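PDB 7BDV: Can2 from Sulfobacillus thermosulfidooxidans, which binds cyclic tetra-adenylate and acts as a dual-specificity nuclease that potentiates type III CRISPR defence. Local coordinates for residues Val279-His284 against His288-Lys293. Residues are numbered along the deposited sequence; the frame is centred on the assembly and turned at random.
Sequences VVFLYH and HVIECK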
loop_
_atom_site.group_PDB
_atom_site.type_symbol
_atom_site.label_atom_id
_atom_site.label_comp_id
_atom_site.label_asym_id
_atom_site.label_seq_id
_atom_site.Cartn_x
_atom_site.Cartn_y
_atom_site.Cartn_z
ATOM N N VAL A 279 -10.912 -14.452 -5.062
ATOM C CA VAL A 279 -10.997 -15.475 -3.974
ATOM C C VAL A 279 -10.453 -14.850 -2.695
ATOM O O VAL A 279 -9.367 -14.238 -2.766
ATOM C CB VAL A 279 -10.210 -16.760 -4.310
ATOM C CG1 VAL A 279 -10.423 -17.831 -3.265
ATOM C CG2 VAL A 279 -10.546 -17.294 -5.683
ATOM N N VAL A 280 -11.174 -14.991 -1.582
ATOM C CA VAL A 280 -10.747 -14.473 -0.248
ATOM C C VAL A 280 -11.003 -15.566 0.786
ATOM O O VAL A 280 -11.930 -16.371 0.602
ATOM C CB VAL A 280 -11.436 -13.142 0.111
ATOM C CG1 VAL A 280 -11.408 -12.158 -1.059
ATOM C CG2 VAL A 280 -12.842 -13.333 0.618
ATOM N N PHE A 281 -10.141 -15.652 1.787
ATOM C CA PHE A 281 -10.336 -16.488 2.995
ATOM C C PHE A 281 -9.548 -15.857 4.127
ATOM O O PHE A 281 -8.650 -14.970 3.868
ATOM C CB PHE A 281 -9.929 -17.948 2.776
ATOM C CG PHE A 281 -8.520 -18.176 2.287
ATOM C CD1 PHE A 281 -8.202 -18.043 0.943
ATOM C CD2 PHE A 281 -7.514 -18.502 3.167
ATOM C CE1 PHE A 281 -6.900 -18.235 0.505
ATOM C CE2 PHE A 281 -6.212 -18.716 2.725
ATOM C CZ PHE A 281 -5.913 -18.586 1.393
ATOM N N LEU A 282 -9.850 -16.330 5.330
ATOM C CA LEU A 282 -9.085 -16.045 6.558
ATOM C C LEU A 282 -8.272 -17.286 6.887
ATOM O O LEU A 282 -8.786 -18.419 6.801
ATOM C CB LEU A 282 -10.031 -15.714 7.716
ATOM C CG LEU A 282 -10.533 -14.289 7.795
ATOM C CD1 LEU A 282 -11.502 -14.151 8.959
ATOM C CD2 LEU A 282 -9.398 -13.307 7.959
ATOM N N TYR A 283 -7.054 -17.072 7.326
ATOM C CA TYR A 283 -6.172 -18.132 7.859
ATOM C C TYR A 283 -5.263 -17.489 8.880
ATOM O O TYR A 283 -4.578 -16.546 8.496
ATOM C CB TYR A 283 -5.357 -18.780 6.739
ATOM C CG TYR A 283 -4.568 -19.973 7.194
ATOM C CD1 TYR A 283 -5.231 -21.134 7.493
ATOM C CD2 TYR A 283 -3.184 -19.952 7.337
ATOM C CE1 TYR A 283 -4.558 -22.258 7.933
ATOM C CE2 TYR A 283 -2.491 -21.068 7.771
ATOM C CZ TYR A 283 -3.184 -22.225 8.075
ATOM O OH TYR A 283 -2.553 -23.340 8.526
ATOM N N HIS A 284 -5.303 -17.980 10.124
ATOM C CA HIS A 284 -4.546 -17.412 11.266
ATOM C C HIS A 284 -4.904 -15.936 11.415
ATOM O O HIS A 284 -3.984 -15.128 11.591
ATOM C CB HIS A 284 -3.042 -17.669 11.059
ATOM C CG HIS A 284 -2.673 -19.106 11.159
ATOM N ND1 HIS A 284 -1.383 -19.557 10.917
ATOM C CD2 HIS A 284 -3.413 -20.188 11.497
ATOM C CE1 HIS A 284 -1.351 -20.862 11.095
ATOM N NE2 HIS A 284 -2.597 -21.278 11.439
ATOM N N HIS A 288 -6.558 -13.273 3.264
ATOM C CA HIS A 288 -5.820 -13.753 2.074
ATOM C C HIS A 288 -6.677 -13.432 0.856
ATOM O O HIS A 288 -7.852 -13.831 0.832
ATOM C CB HIS A 288 -5.531 -15.240 2.217
ATOM C CG HIS A 288 -4.535 -15.626 3.248
ATOM N ND1 HIS A 288 -4.778 -15.482 4.597
ATOM C CD2 HIS A 288 -3.322 -16.222 3.143
ATOM C CE1 HIS A 288 -3.736 -15.926 5.278
ATOM N NE2 HIS A 288 -2.821 -16.385 4.403
ATOM N N VAL A 289 -6.108 -12.715 -0.113
ATOM C CA VAL A 289 -6.769 -12.341 -1.387
ATOM C C VAL A 289 -5.969 -12.965 -2.538
ATOM O O VAL A 289 -4.734 -12.733 -2.610
ATOM C CB VAL A 289 -6.877 -10.809 -1.481
ATOM C CG1 VAL A 289 -7.528 -10.339 -2.770
ATOM C CG2 VAL A 289 -7.601 -10.232 -0.259
ATOM N N ILE A 290 -6.624 -13.740 -3.397
ATOM C CA ILE A 290 -6.034 -14.256 -4.676
ATOM C C ILE A 290 -6.685 -13.515 -5.849
ATOM O O ILE A 290 -7.931 -13.439 -5.888
ATOM C CB ILE A 290 -6.203 -15.773 -4.804
ATOM C CG1 ILE A 290 -5.650 -16.501 -3.587
ATOM C CG2 ILE A 290 -5.582 -16.286 -6.102
ATOM C CD1 ILE A 290 -6.097 -17.911 -3.482
ATOM N N GLU A 291 -5.861 -12.911 -6.707
ATOM C CA GLU A 291 -6.218 -12.459 -8.077
ATOM C C GLU A 291 -5.892 -13.593 -9.062
ATOM O O GLU A 291 -4.705 -13.981 -9.183
ATOM C CB GLU A 291 -5.448 -11.171 -8.392
ATOM C CG GLU A 291 -5.795 -10.545 -9.727
ATOM C CD GLU A 291 -7.138 -9.830 -9.787
ATOM O OE1 GLU A 291 -7.823 -9.717 -8.729
ATOM O OE2 GLU A 291 -7.482 -9.353 -10.893
ATOM N N CYS A 292 -6.917 -14.183 -9.693
ATOM C CA CYS A 292 -6.753 -15.304 -10.672
ATOM C C CYS A 292 -7.608 -15.106 -11.931
ATOM O O CYS A 292 -7.568 -16.001 -12.790
ATOM C CB CYS A 292 -7.049 -16.643 -10.010
ATOM S SG CYS A 292 -8.542 -16.590 -8.990
ATOM N N LYS A 293 -8.321 -13.977 -12.050
ATOM C CA LYS A 293 -9.047 -13.564 -13.281
ATOM C C LYS A 293 -8.049 -13.248 -14.408
ATOM O O LYS A 293 -7.122 -12.477 -14.165
ATOM C CB LYS A 293 -9.950 -12.359 -13.014
ATOM C CG LYS A 293 -11.388 -12.710 -12.670
#
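The Phe-281 ring carries CB of His-288 over one face, nearer the rim than the centre, in a CH-pi contact 3.6 Å from the ring centroid; at the ring's edge, CD1 of Ile-290 comes within 4.1 Å of CE1. The imidazole of His-288 continues beyond the phenyl group as an offset, nearly parallel pair: the planes are tilted by only 17°, but with centroids 4.8 Å apart little of one ring lies over the other, and the CE2 corner of Phe-281 sits over one imidazole face. At the imidazole edge, CE1 of His-288 approaches Tyr-283 O at 3.4 Å and also touches Tyr-283 CB. Phe-281 places CG between its backbone N and carbonyl carbon (chi1 55°), which lays the phenyl group against the partner strand. Hydrogen bonds from ND1 to Lys-286 O and between NE2 and Lys-325 NZ fix the rotation of the imidazole.

The backbones form an antiparallel beta hairpin. Phe-281 and His-288 are a hydrogen-bonded pair, the latter's N donating almost straight to Phe-281 O (2.8 Å); in the next such pair Ile-290 N reaches Val-279 O at 2.9 Å. Between them Val-280 faces Val-289 on the opposite side of the sheet. Beyond Ile-290, CG2 of Val-279 meets SG of Cys-292 at 3.9 Å.

Asp-278, Glu-291 and Lys-293 fit the PD-(D/E)XK nuclease signature, so the hairpin probably frames the active site; OD2 of Asp-278 also accepts hydrogen bonds from the backbone N of Cys-292 and of Lys-293. Strand 262-269 flanks one side of the hairpin and strand 325-329 the other, while Leu-250 of helix 231-254 and Trp-363 and Ile-364 of helix 356-365 cover the Phe-281 face.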